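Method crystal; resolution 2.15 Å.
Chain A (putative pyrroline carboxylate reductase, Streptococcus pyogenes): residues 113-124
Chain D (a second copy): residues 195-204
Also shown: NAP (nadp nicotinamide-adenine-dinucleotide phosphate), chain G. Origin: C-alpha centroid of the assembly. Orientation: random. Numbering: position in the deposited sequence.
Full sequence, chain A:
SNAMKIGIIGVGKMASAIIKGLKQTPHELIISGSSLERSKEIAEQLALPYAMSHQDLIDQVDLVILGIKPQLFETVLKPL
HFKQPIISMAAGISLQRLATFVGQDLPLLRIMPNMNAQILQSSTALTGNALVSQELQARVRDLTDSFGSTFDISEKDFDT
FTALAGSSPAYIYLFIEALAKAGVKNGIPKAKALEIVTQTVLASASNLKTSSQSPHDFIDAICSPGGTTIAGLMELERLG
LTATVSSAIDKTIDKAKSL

Chain A 113-124: PNMNAQILQSST
Chain D (195-204) EIVTQTVLAS

Contact between chain A 113-124 and a helix, 195-204, of a second copy, chain D. The best-aligned bond across it runs from A:Asn116 ND2 to D:Ser204 OG (3.2 Å, N-H...acceptor angle 167°), with A:Asn116 in rotamer m (chi2 -36°). D:Ser204, also m, is free to accept because its own OG donates to D:Thr200 O one helical turn back (2.8 Å). The second polar site is A:Ser123, chi1 m: D:Gln199 NE2 lies 2.7 Å from A:Ser123 OG, a short but weak bond, since the angle is only 126°. D:Gln199 reaches it extended, chi1 and chi2 both t and chi3 -61°. D:Thr200 OG1 sits 3.3 Å from A:Ser123 OG and donates to D:Ile196 O within its helix (2.9 Å). One water bridges the chains, accepting from A:Gln121 NE2 (3.2 Å) and donating to D:Gln199 O (2.9 Å).

The chain A backbone makes a 3-10 segment, 115-118, then turns through A:Leu120, whose phi/psi of 61/37 is left-handed, into strand 122-124. A:Asn116 O accepts from both A:Ile119 N and A:Gln121 N (2.9 Å each), tying the turn together. A:Ser122 OG, chi1 t and its CB facing away from the helix, accepts from A:Asn114 N (3.1 Å) and donates to A:Thr124 OG1 (2.7 Å).

Strand and helix run nearly antiparallel, at 153°, their axes approaching to 8.3 Å; CA atoms pair A:Gln121 with D:Ala203 (5.9 Å) and A:Ser123 with D:Thr200 (6.4 Å). The small D:Ala203 points toward chain A, its CB 3.4 Å from A:Gln121 O and 3.6 Å from A:Asn116 ND2. A:Ile119 CD1 meets D:Ala203 O at 3.5 Å, and A:Asn114 ND2 touches D:Thr200 CG2 at 3.8 Å. Together the stretches bury 394 Å². Away from the helix, A:Pro113 O approaches NADP C5N to 3.2 Å.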

# COMPACT_ATOMS: atom_id res chain seq x y z
N PRO A 113 33.68 -1.89 16.57
CA PRO A 113 33.58 -3.33 16.76
C PRO A 113 32.11 -3.79 16.73
O PRO A 113 31.20 -2.99 16.47
CB PRO A 113 34.14 -3.52 18.19
CG PRO A 113 33.63 -2.30 18.91
CD PRO A 113 33.68 -1.17 17.87
N ASN A 114 31.90 -5.08 16.99
CA ASN A 114 30.54 -5.58 17.17
C ASN A 114 30.52 -6.65 18.24
O ASN A 114 31.58 -7.04 18.73
CB ASN A 114 29.95 -6.08 15.84
CG ASN A 114 30.67 -7.30 15.28
OD1 ASN A 114 31.15 -8.15 16.03
ND2 ASN A 114 30.74 -7.39 13.97
N MSE A 115 29.32 -7.15 18.59
CA MSE A 115 29.14 -8.02 19.77
C MSE A 115 29.89 -9.38 19.66
O MSE A 115 30.06 -10.10 20.66
CB MSE A 115 27.63 -8.24 20.04
CG MSE A 115 27.26 -8.66 21.50
SE MSE A 115 27.86 -7.62 22.88
CE MSE A 115 27.12 -6.02 22.52
N ASN A 116 30.32 -9.70 18.44
CA ASN A 116 31.05 -10.93 18.15
C ASN A 116 32.45 -10.93 18.78
O ASN A 116 33.11 -11.97 18.88
CB ASN A 116 31.05 -11.19 16.65
CG ASN A 116 29.65 -11.38 16.11
OD1 ASN A 116 28.80 -11.96 16.78
ND2 ASN A 116 29.39 -10.86 14.92
N ALA A 117 32.89 -9.75 19.24
CA ALA A 117 34.02 -9.64 20.17
C ALA A 117 33.95 -10.66 21.30
O ALA A 117 35.00 -11.12 21.77
CB ALA A 117 34.12 -8.22 20.74
N GLN A 118 32.73 -11.03 21.71
CA GLN A 118 32.51 -12.01 22.78
C GLN A 118 33.11 -13.37 22.50
O GLN A 118 33.45 -14.10 23.44
CB GLN A 118 31.03 -12.24 23.05
CG GLN A 118 30.36 -11.08 23.75
CD GLN A 118 28.91 -11.39 24.07
OE1 GLN A 118 28.23 -12.05 23.29
NE2 GLN A 118 28.45 -10.94 25.21
N ILE A 119 33.21 -13.73 21.22
CA ILE A 119 33.86 -14.99 20.84
C ILE A 119 35.15 -14.69 20.09
O ILE A 119 35.70 -15.55 19.39
CB ILE A 119 32.93 -15.91 20.02
CG1 ILE A 119 32.40 -15.18 18.77
CG2 ILE A 119 31.80 -16.42 20.91
CD1 ILE A 119 31.89 -16.08 17.66
N LEU A 120 35.62 -13.45 20.25
CA LEU A 120 36.84 -12.96 19.60
C LEU A 120 36.77 -12.99 18.08
O LEU A 120 37.78 -13.25 17.42
CB LEU A 120 38.09 -13.72 20.09
CG LEU A 120 38.23 -13.99 21.59
CD1 LEU A 120 39.58 -14.70 21.86
CD2 LEU A 120 38.10 -12.72 22.44
N GLN A 121 35.58 -12.68 17.52
CA GLN A 121 35.39 -12.66 16.07
C GLN A 121 34.67 -11.41 15.62
O GLN A 121 33.86 -11.46 14.69
CB GLN A 121 34.62 -13.90 15.58
CG GLN A 121 35.42 -15.22 15.54
CD GLN A 121 34.59 -16.40 15.04
OE1 GLN A 121 34.49 -17.42 15.71
NE2 GLN A 121 33.98 -16.26 13.85
N SER A 122 34.97 -10.28 16.26
CA SER A 122 34.44 -9.00 15.86
C SER A 122 34.97 -8.64 14.47
O SER A 122 36.06 -9.08 14.09
CB SER A 122 34.83 -7.95 16.89
OG SER A 122 34.49 -6.65 16.47
N SER A 123 34.19 -7.89 13.70
CA SER A 123 34.72 -7.24 12.51
C SER A 123 34.85 -5.76 12.84
O SER A 123 33.86 -5.03 12.81
CB SER A 123 33.80 -7.45 11.31
OG SER A 123 33.50 -8.83 11.15
N THR A 124 36.08 -5.32 13.11
CA THR A 124 36.34 -4.01 13.70
C THR A 124 37.06 -3.05 12.76
O THR A 124 38.16 -3.33 12.30
CB THR A 124 37.23 -4.16 14.95
OG1 THR A 124 36.63 -5.11 15.84
CG2 THR A 124 37.43 -2.82 15.68
N GLU D 195 32.85 -8.88 2.01
CA GLU D 195 33.79 -9.50 2.94
C GLU D 195 33.39 -9.20 4.40
O GLU D 195 33.31 -10.11 5.22
CB GLU D 195 35.22 -9.03 2.63
CG GLU D 195 36.25 -9.45 3.67
CD GLU D 195 37.65 -8.92 3.40
OE1 GLU D 195 37.82 -7.79 2.90
OE2 GLU D 195 38.60 -9.65 3.73
N ILE D 196 33.11 -7.92 4.68
CA ILE D 196 32.67 -7.47 6.01
C ILE D 196 31.37 -8.17 6.44
O ILE D 196 31.29 -8.73 7.56
CB ILE D 196 32.46 -5.94 6.04
CG1 ILE D 196 33.79 -5.20 5.78
CG2 ILE D 196 31.78 -5.48 7.35
CD1 ILE D 196 33.57 -3.74 5.37
N VAL D 197 30.34 -8.15 5.59
CA VAL D 197 29.07 -8.71 6.05
C VAL D 197 29.11 -10.22 6.16
O VAL D 197 28.53 -10.76 7.08
CB VAL D 197 27.72 -8.16 5.39
CG1 VAL D 197 27.85 -6.78 4.82
CG2 VAL D 197 27.08 -9.14 4.45
N THR D 198 29.81 -10.90 5.26
CA THR D 198 29.87 -12.37 5.28
C THR D 198 30.55 -12.84 6.58
O THR D 198 30.14 -13.80 7.22
CB THR D 198 30.61 -12.96 4.01
OG1 THR D 198 29.90 -12.61 2.81
CG2 THR D 198 30.74 -14.48 4.08
N GLN D 199 31.61 -12.12 6.96
CA GLN D 199 32.38 -12.41 8.16
C GLN D 199 31.53 -12.14 9.41
O GLN D 199 31.60 -12.89 10.39
CB GLN D 199 33.64 -11.56 8.17
CG GLN D 199 34.52 -11.75 9.40
CD GLN D 199 35.72 -10.81 9.41
OE1 GLN D 199 36.58 -10.88 8.49
NE2 GLN D 199 35.82 -9.96 10.44
N THR D 200 30.72 -11.08 9.36
CA THR D 200 29.80 -10.73 10.45
C THR D 200 28.67 -11.77 10.62
O THR D 200 28.40 -12.22 11.73
CB THR D 200 29.26 -9.28 10.31
OG1 THR D 200 30.37 -8.38 10.30
CG2 THR D 200 28.36 -8.91 11.46
N VAL D 201 28.02 -12.14 9.52
CA VAL D 201 27.00 -13.21 9.54
C VAL D 201 27.59 -14.51 10.12
O VAL D 201 26.97 -15.19 10.97
CB VAL D 201 26.47 -13.48 8.12
CG1 VAL D 201 25.66 -14.78 8.05
CG2 VAL D 201 25.62 -12.28 7.61
N LEU D 202 28.79 -14.86 9.65
CA LEU D 202 29.44 -16.09 10.11
C LEU D 202 29.70 -16.05 11.62
O LEU D 202 29.38 -17.01 12.33
CB LEU D 202 30.73 -16.31 9.32
CG LEU D 202 31.47 -17.64 9.42
CD1 LEU D 202 30.63 -18.78 8.93
CD2 LEU D 202 32.75 -17.57 8.58
N ALA D 203 30.26 -14.95 12.11
CA ALA D 203 30.55 -14.78 13.54
C ALA D 203 29.30 -14.67 14.42
O ALA D 203 29.24 -15.25 15.52
CB ALA D 203 31.41 -13.59 13.73
N SER D 204 28.30 -13.91 13.94
CA SER D 204 27.01 -13.77 14.62
C SER D 204 26.35 -15.12 14.83
O SER D 204 25.93 -15.44 15.96
CB SER D 204 26.05 -12.89 13.78
OG SER D 204 26.51 -11.57 13.72
PA NAP G . 25.69 0.40 27.39
O1A NAP G . 24.42 1.08 27.81
O2A NAP G . 25.69 -1.08 27.63
O5B NAP G . 26.99 0.97 28.14
C5B NAP G . 27.09 2.30 28.59
C4B NAP G . 27.88 2.24 29.89
O4B NAP G . 28.35 3.53 30.24
C3B NAP G . 26.99 1.74 31.02
O3B NAP G . 27.62 0.63 31.60
C2B NAP G . 26.91 2.91 31.99
O2B NAP G . 26.93 2.56 33.36
C1B NAP G . 28.17 3.68 31.63
N9A NAP G . 28.12 5.08 32.08
C8A NAP G . 27.02 5.91 32.21
N7A NAP G . 27.45 7.11 32.69
C5A NAP G . 28.80 7.04 32.89
C6A NAP G . 29.73 7.97 33.36
N6A NAP G . 29.30 9.09 33.92
N1A NAP G . 31.07 7.62 33.45
C2A NAP G . 31.47 6.35 33.06
N3A NAP G . 30.55 5.43 32.60
C4A NAP G . 29.23 5.78 32.51
O3 NAP G . 25.97 0.81 25.85
PN NAP G . 26.77 -0.09 24.77
O1N NAP G . 25.72 -0.71 23.92
O2N NAP G . 27.80 -0.96 25.40
O5D NAP G . 27.52 1.04 23.90
C5D NAP G . 28.81 1.50 24.24
C4D NAP G . 29.42 2.22 23.05
O4D NAP G . 29.79 1.27 22.06
C3D NAP G . 28.47 3.20 22.37
O3D NAP G . 29.23 4.38 22.22
C2D NAP G . 28.07 2.57 21.03
O2D NAP G . 27.86 3.54 20.01
C1D NAP G . 29.25 1.61 20.79
N1N NAP G . 28.92 0.32 20.14
C2N NAP G . 27.96 -0.50 20.69
C3N NAP G . 27.67 -1.73 20.08
C7N NAP G . 26.70 -2.67 20.72
O7N NAP G . 26.43 -3.84 20.01
N7N NAP G . 26.15 -2.43 21.91
C4N NAP G . 28.37 -2.11 18.93
C5N NAP G . 29.34 -1.27 18.38
C6N NAP G . 29.62 -0.05 19.00
P2B NAP G . 25.62 1.95 34.09
O1X NAP G . 25.80 2.02 35.60
O2X NAP G . 24.41 2.79 33.71
O3X NAP G . 25.46 0.50 33.67
O HOH W 1 33.85 -14.53 11.13